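Local atomic coordinates of nucleoside-triphosphatase THEP1 (Aquifex aeolicus, PDB entry 1YE8), a protein that hydrolyses nucleoside triphosphates such as ATP, GTP, CTP, TTP and UTP to the nucleoside diphosphates and phosphate, and has no kinase activity. Residues A[14-19]-A[166-171]; A[135-140]-A[147-152]. All coordinates share one frame; numbering follows the deposited sequence.

Interaction 1: A[14-19]-A[166-171]. With MG (magnesium ion), chain B; PO4 (phosphate ion), chain E.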
loop_
_atom_site.group_PDB
_atom_site.type_symbol
_atom_site.label_atom_id
_atom_site.label_comp_id
_atom_site.label_asym_id
_atom_site.label_seq_id
_atom_site.Cartn_x
_atom_site.Cartn_y
_atom_site.Cartn_z
ATOM N N THR A 14 -0.500 -3.796 -7.607
ATOM C CA THR A 14 0.732 -2.985 -7.648
ATOM C C THR A 14 0.872 -2.235 -8.971
ATOM O O THR A 14 1.202 -1.057 -8.988
ATOM C CB THR A 14 1.951 -3.875 -7.417
ATOM O OG1 THR A 14 1.848 -4.487 -6.123
ATOM C CG2 THR A 14 3.251 -3.048 -7.367
ATOM N N THR A 15 0.597 -2.927 -10.071
ATOM C CA THR A 15 0.667 -2.330 -11.391
ATOM C C THR A 15 -0.245 -1.120 -11.486
ATOM O O THR A 15 0.152 -0.074 -11.996
ATOM C CB THR A 15 0.278 -3.371 -12.447
ATOM O OG1 THR A 15 1.354 -4.299 -12.576
ATOM C CG2 THR A 15 0.138 -2.741 -13.852
ATOM N N LEU A 16 -1.472 -1.259 -10.997
ATOM C CA LEU A 16 -2.394 -0.140 -10.984
ATOM C C LEU A 16 -1.877 0.998 -10.087
ATOM O O LEU A 16 -1.913 2.168 -10.479
ATOM C CB LEU A 16 -3.779 -0.598 -10.530
ATOM C CG LEU A 16 -4.841 0.472 -10.333
ATOM C CD1 LEU A 16 -5.090 1.292 -11.616
ATOM C CD2 LEU A 16 -6.124 -0.170 -9.868
ATOM N N VAL A 17 -1.412 0.659 -8.878
ATOM C CA VAL A 17 -0.846 1.676 -7.996
ATOM C C VAL A 17 0.299 2.449 -8.687
ATOM O O VAL A 17 0.348 3.669 -8.588
ATOM C CB VAL A 17 -0.419 1.078 -6.636
ATOM C CG1 VAL A 17 0.419 2.086 -5.833
ATOM C CG2 VAL A 17 -1.646 0.676 -5.835
ATOM N N LYS A 18 1.180 1.747 -9.406
ATOM C CA LYS A 18 2.277 2.408 -10.116
ATOM C C LYS A 18 1.757 3.381 -11.187
ATOM O O LYS A 18 2.293 4.477 -11.351
ATOM C CB LYS A 18 3.240 1.375 -10.686
ATOM C CG LYS A 18 4.075 0.708 -9.600
ATOM C CD LYS A 18 4.880 -0.462 -10.120
ATOM C CE LYS A 18 5.970 -0.032 -11.083
ATOM N NZ LYS A 18 6.753 -1.216 -11.523
ATOM N N LYS A 19 0.696 2.990 -11.882
ATOM C CA LYS A 19 0.079 3.874 -12.875
ATOM C C LYS A 19 -0.481 5.120 -12.191
ATOM O O LYS A 19 -0.369 6.229 -12.716
ATOM C CB LYS A 19 -1.063 3.172 -13.612
ATOM C CG LYS A 19 -0.667 2.107 -14.611
ATOM C CD LYS A 19 -1.937 1.386 -15.107
ATOM C CE LYS A 19 -1.641 0.333 -16.137
ATOM N NZ LYS A 19 -2.921 -0.298 -16.566
ATOM N N ASP A 166 -8.230 -2.420 -17.069
ATOM C CA ASP A 166 -7.782 -1.483 -18.094
ATOM C C ASP A 166 -8.670 -0.250 -18.210
ATOM O O ASP A 166 -8.374 0.650 -18.991
ATOM C CB ASP A 166 -7.676 -2.197 -19.445
ATOM C CG ASP A 166 -6.658 -3.337 -19.427
ATOM O OD1 ASP A 166 -5.529 -3.130 -18.925
ATOM O OD2 ASP A 166 -6.902 -4.471 -19.892
ATOM N N VAL A 167 -9.730 -0.197 -17.411
ATOM C CA VAL A 167 -10.669 0.933 -17.440
ATOM C C VAL A 167 -10.747 1.681 -16.099
ATOM O O VAL A 167 -11.103 2.864 -16.050
ATOM C CB VAL A 167 -12.091 0.500 -17.956
ATOM C CG1 VAL A 167 -12.600 -0.724 -17.221
ATOM C CG2 VAL A 167 -13.110 1.633 -17.856
ATOM N N ILE A 168 -10.379 1.010 -15.013
ATOM C CA ILE A 168 -10.611 1.558 -13.672
ATOM C C ILE A 168 -9.776 2.805 -13.300
ATOM O O ILE A 168 -10.198 3.604 -12.464
ATOM C CB ILE A 168 -10.466 0.435 -12.608
ATOM C CG1 ILE A 168 -11.110 0.857 -11.283
ATOM C CG2 ILE A 168 -9.003 0.029 -12.438
ATOM C CD1 ILE A 168 -12.630 0.705 -11.232
ATOM N N LEU A 169 -8.616 2.971 -13.930
ATOM C CA LEU A 169 -7.734 4.095 -13.605
ATOM C C LEU A 169 -8.409 5.475 -13.621
ATOM O O LEU A 169 -8.242 6.246 -12.687
ATOM C CB LEU A 169 -6.468 4.080 -14.476
ATOM C CG LEU A 169 -5.434 5.189 -14.260
ATOM C CD1 LEU A 169 -4.878 5.135 -12.826
ATOM C CD2 LEU A 169 -4.309 5.052 -15.261
ATOM N N GLU A 170 -9.177 5.781 -14.672
ATOM C CA GLU A 170 -9.807 7.097 -14.795
ATOM C C GLU A 170 -10.894 7.378 -13.743
ATOM O O GLU A 170 -11.050 8.527 -13.281
ATOM C CB GLU A 170 -10.344 7.326 -16.218
ATOM C CG GLU A 170 -9.268 7.452 -17.297
ATOM C CD GLU A 170 -8.197 8.509 -17.023
ATOM O OE1 GLU A 170 -8.444 9.497 -16.288
ATOM O OE2 GLU A 170 -7.095 8.352 -17.579
ATOM N N ASP A 171 -11.638 6.339 -13.368
ATOM C CA ASP A 171 -12.613 6.439 -12.285
ATOM C C ASP A 171 -11.904 6.910 -11.006
ATOM O O ASP A 171 -12.345 7.861 -10.340
ATOM C CB ASP A 171 -13.317 5.090 -12.062
ATOM C CG ASP A 171 -14.031 4.583 -13.311
ATOM O OD1 ASP A 171 -14.394 5.406 -14.179
ATOM O OD2 ASP A 171 -14.262 3.370 -13.519
HETATM MG MG MG B . 1.096 -6.344 -5.461
HETATM P P PO4 E . -0.915 -7.891 -7.729
HETATM O O1 PO4 E . -0.303 -6.697 -7.017
HETATM O O2 PO4 E . -0.571 -7.984 -9.185
HETATM O O3 PO4 E . -2.409 -7.756 -7.602
HETATM O O4 PO4 E . -0.481 -9.166 -7.045
HETATM O O HOH W 1 2.773 -6.328 -4.295
HETATM O O HOH W 2 -0.046 -5.593 -4.169
HETATM O O HOH W 3 2.244 -7.140 -7.398
#
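Leu16 and Leu169 mark the nearest approach of the two backbones, their CA atoms 7.3 Å apart, where helix 13-24 meets the start of helix 168-175. The contact between the segments is small and apolar, and no hydrogen bond crosses it. Leu16 reaches over with both methyl branches. Its CG lies anti to the backbone N (chi1 174°), which carries the branched end toward the other helix. CD2 of Leu16 sits 3.9 Å from CG2 of Ile168, and these two side chains cross at about a right angle. CD1 of Leu16 meets CD1 of Leu169 at 4.0 Å; here the side chains run past each other in opposite directions. CD2 of Leu169 rests 4.1 Å from CB of Lys19, and Leu169 also packs on Ile20 and Arg23. Beyond CG the Lys19 chain is extended. Its NZ ends 4.5 Å from OD1 of Asp166, too far for a salt bridge, though the opposite charges probably attract weakly. Leu160 packs against both Leu16 and Ile168 and continues the apolar cluster.

Thr14 takes no part in this packing and serves the ligands. Its OG1 lies anti to the carbonyl carbon (chi1 -61°) and binds the magnesium ion at 2.1 Å. Phosphate O1 binds the same ion and also accepts a nearly straight hydrogen bond from Thr14 N (3.0 Å, 173°). Three waters add to the magnesium shell. OG1 also lies within hydrogen-bonding distance of Asp106 OD2 and Thr33 O, two acceptors for its single proton. Backbone amides of Gly10, Gly12 and Lys13 also hold the phosphate. This is the Walker A arrangement of P-loop NTPases: the threonine at the start of the helix holds the metal, and backbone amides cradle the phosphate.

Interaction 2: A[135-140]-A[147-152]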
loop_
_atom_site.group_PDB
_atom_site.type_symbol
_atom_site.label_atom_id
_atom_site.label_comp_id
_atom_site.label_asym_id
_atom_site.label_seq_id
_atom_site.Cartn_x
_atom_site.Cartn_y
_atom_site.Cartn_z
ATOM N N ALA A 135 -4.542 2.887 -1.163
ATOM C CA ALA A 135 -3.955 1.735 -0.445
ATOM C C ALA A 135 -4.508 0.458 -1.041
ATOM O O ALA A 135 -5.606 0.448 -1.617
ATOM C CB ALA A 135 -4.246 1.793 1.041
ATOM N N THR A 136 -3.754 -0.630 -0.901
ATOM C CA THR A 136 -4.232 -1.934 -1.332
ATOM C C THR A 136 -4.356 -2.853 -0.125
ATOM O O THR A 136 -3.608 -2.739 0.867
ATOM C CB THR A 136 -3.267 -2.575 -2.335
ATOM O OG1 THR A 136 -1.960 -2.660 -1.754
ATOM C CG2 THR A 136 -3.141 -1.700 -3.580
ATOM N N ILE A 137 -5.298 -3.784 -0.227
ATOM C CA ILE A 137 -5.469 -4.854 0.753
ATOM C C ILE A 137 -5.758 -6.152 0.033
ATOM O O ILE A 137 -6.317 -6.146 -1.068
ATOM C CB ILE A 137 -6.617 -4.564 1.777
ATOM C CG1 ILE A 137 -7.954 -4.289 1.066
ATOM C CG2 ILE A 137 -6.210 -3.455 2.746
ATOM C CD1 ILE A 137 -9.116 -4.180 2.026
ATOM N N PRO A 138 -5.406 -7.270 0.660
ATOM C CA PRO A 138 -5.756 -8.570 0.085
ATOM C C PRO A 138 -7.266 -8.781 0.082
ATOM O O PRO A 138 -8.017 -8.078 0.773
ATOM C CB PRO A 138 -5.019 -9.581 0.984
ATOM C CG PRO A 138 -4.660 -8.854 2.209
ATOM C CD PRO A 138 -4.675 -7.391 1.938
ATOM N N ILE A 139 -7.710 -9.723 -0.742
ATOM C CA ILE A 139 -9.149 -9.989 -0.880
ATOM C C ILE A 139 -9.724 -10.793 0.291
ATOM O O ILE A 139 -10.927 -10.780 0.532
ATOM C CB ILE A 139 -9.445 -10.661 -2.251
ATOM C CG1 ILE A 139 -10.932 -10.573 -2.628
ATOM C CG2 ILE A 139 -8.953 -12.097 -2.279
ATOM C CD1 ILE A 139 -11.456 -9.155 -2.870
ATOM N N ARG A 140 -8.855 -11.474 1.029
ATOM C CA ARG A 140 -9.274 -12.188 2.228
ATOM C C ARG A 140 -8.859 -11.416 3.477
ATOM O O ARG A 140 -7.882 -10.656 3.468
ATOM C CB ARG A 140 -8.690 -13.605 2.252
ATOM C CG ARG A 140 -9.249 -14.536 1.163
ATOM C CD ARG A 140 -8.639 -15.938 1.137
ATOM N NE ARG A 140 -7.173 -15.923 1.183
ATOM C CZ ARG A 140 -6.437 -16.186 2.267
ATOM N NH1 ARG A 140 -7.012 -16.494 3.426
ATOM N NH2 ARG A 140 -5.114 -16.131 2.192
ATOM N N LYS A 147 -9.434 -6.342 7.705
ATOM C CA LYS A 147 -10.897 -6.272 7.841
ATOM C C LYS A 147 -11.353 -4.852 8.164
ATOM O O LYS A 147 -12.312 -4.339 7.582
ATOM C CB LYS A 147 -11.379 -7.230 8.923
ATOM C CG LYS A 147 -12.879 -7.545 8.860
ATOM C CD LYS A 147 -13.318 -8.419 10.037
ATOM C CE LYS A 147 -13.401 -9.887 9.656
ATOM N NZ LYS A 147 -13.952 -10.740 10.755
ATOM N N GLU A 148 -10.627 -4.213 9.080
ATOM C CA GLU A 148 -10.899 -2.850 9.502
ATOM C C GLU A 148 -10.867 -1.879 8.317
ATOM O O GLU A 148 -11.724 -1.004 8.185
ATOM C CB GLU A 148 -9.861 -2.461 10.560
ATOM C CG GLU A 148 -9.999 -1.063 11.122
ATOM C CD GLU A 148 -8.975 -0.763 12.197
ATOM O OE1 GLU A 148 -8.705 -1.652 13.034
ATOM O OE2 GLU A 148 -8.458 0.375 12.217
ATOM N N ILE A 149 -9.852 -2.021 7.464
ATOM C CA ILE A 149 -9.704 -1.164 6.298
ATOM C C ILE A 149 -10.754 -1.487 5.221
ATOM O O ILE A 149 -11.306 -0.580 4.591
ATOM C CB ILE A 149 -8.234 -1.211 5.737
ATOM C CG1 ILE A 149 -7.226 -0.681 6.782
ATOM C CG2 ILE A 149 -8.141 -0.476 4.407
ATOM C CD1 ILE A 149 -7.664 0.543 7.585
ATOM N N ARG A 150 -11.066 -2.770 5.040
ATOM C CA ARG A 150 -12.089 -3.148 4.072
ATOM C C ARG A 150 -13.426 -2.470 4.385
ATOM O O ARG A 150 -14.139 -2.058 3.472
ATOM C CB ARG A 150 -12.252 -4.664 4.027
ATOM C CG ARG A 150 -13.090 -5.139 2.840
ATOM C CD ARG A 150 -13.398 -6.634 2.836
ATOM N NE ARG A 150 -12.200 -7.422 3.119
ATOM C CZ ARG A 150 -11.170 -7.573 2.287
ATOM N NH1 ARG A 150 -11.192 -7.073 1.052
ATOM N NH2 ARG A 150 -10.126 -8.272 2.697
ATOM N N ARG A 151 -13.731 -2.330 5.674
ATOM C CA ARG A 151 -14.988 -1.706 6.085
ATOM C C ARG A 151 -14.870 -0.218 6.456
ATOM O O ARG A 151 -15.790 0.351 7.031
ATOM C CB ARG A 151 -15.686 -2.544 7.168
ATOM C CG ARG A 151 -15.083 -2.507 8.551
ATOM C CD ARG A 151 -15.698 -3.539 9.506
ATOM N NE ARG A 151 -16.249 -4.706 8.801
ATOM C CZ ARG A 151 -16.764 -5.780 9.398
ATOM N NH1 ARG A 151 -16.804 -5.861 10.725
ATOM N NH2 ARG A 151 -17.245 -6.779 8.668
ATOM N N LEU A 152 -13.766 0.431 6.092
ATOM C CA LEU A 152 -13.561 1.843 6.418
ATOM C C LEU A 152 -14.706 2.720 5.902
ATOM O O LEU A 152 -14.911 2.801 4.701
ATOM C CB LEU A 152 -12.233 2.312 5.814
ATOM C CG LEU A 152 -11.715 3.699 6.190
ATOM C CD1 LEU A 152 -11.392 3.774 7.679
ATOM C CD2 LEU A 152 -10.505 4.032 5.356
#
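Arg150, the last residue of helix 144-150, reaches across to the chain that leaves strand 132-136, a central strand of the parallel sheet in this RecA-like P-loop fold. Its CG is anti to the backbone N (chi1 -168°), and the chain bends at its third torsion, bringing the guanidinium against the carbonyls of the loop. NH2 of Arg150 donates to O of Pro138 at 2.9 Å with an angle of 161°. The carbonyl oxygen lies close to the guanidinium plane, while the donor is tilted out of the carbonyl plane. NH1 adds a weak second bond to the same oxygen. The strongest partner of the guanidinium is Asp141, just past the loop segment, which forms a salt bridge with NE.

The two faces of the guanidinium are flanked differently. CD1 of Ile137 lies over one face, displaced toward the rim, 3.7 Å from NH1. The same methyl touches CB of Arg150 at 3.8 Å. O of Ile139 lies over the opposite face, too poorly angled for a hydrogen bond. With an alanine in place of Arg150, Asp141 would probably lose its charged mate and the Pro138 carbonyl this donor.

Nearer the strand, the contact is apolar. Ile137 and Ile149 meet through CG2 methyls at 3.9 Å. Both side chains touch Ile4 of strand 2-6, so helix 144-150 rests on the sheet; Ile149 also packs on Met126 of helix 116-126. Ile137 holds CG1 between its backbone N and carbonyl carbon (chi1 56°), which sends CD1 to Arg150 while CG2 stays with Ile149. Thr6 OG1, on the neighbouring strand 2-6, is hydrogen-bonded to O of Ile137 and weakly to O of Pro138, the oxygen that also receives Arg150 NH2.

The centres of interactions 1 and 2 are 18 Å apart, and along the chain interaction 2 is nested within the loop that interaction 1 closes. They nevertheless touch: CG2 of Val17 packs 3.6 Å from CG2 of Thr136, so helix 13-24 meets strand 132-136 directly. Asp106, predicted to bind ATP, bridges them: its OD1 is hydrogen-bonded to Thr136 of interaction 2, while its OD2 lies beside OG1 of Thr14. Segment 14-19 supplies a magnesium ligand itself. Segment 135-140 borders the site: the Pro138 side chain is about 9 Å from the magnesium ion and about 3 Å from that of Glu107, a predicted ATP-binding residue.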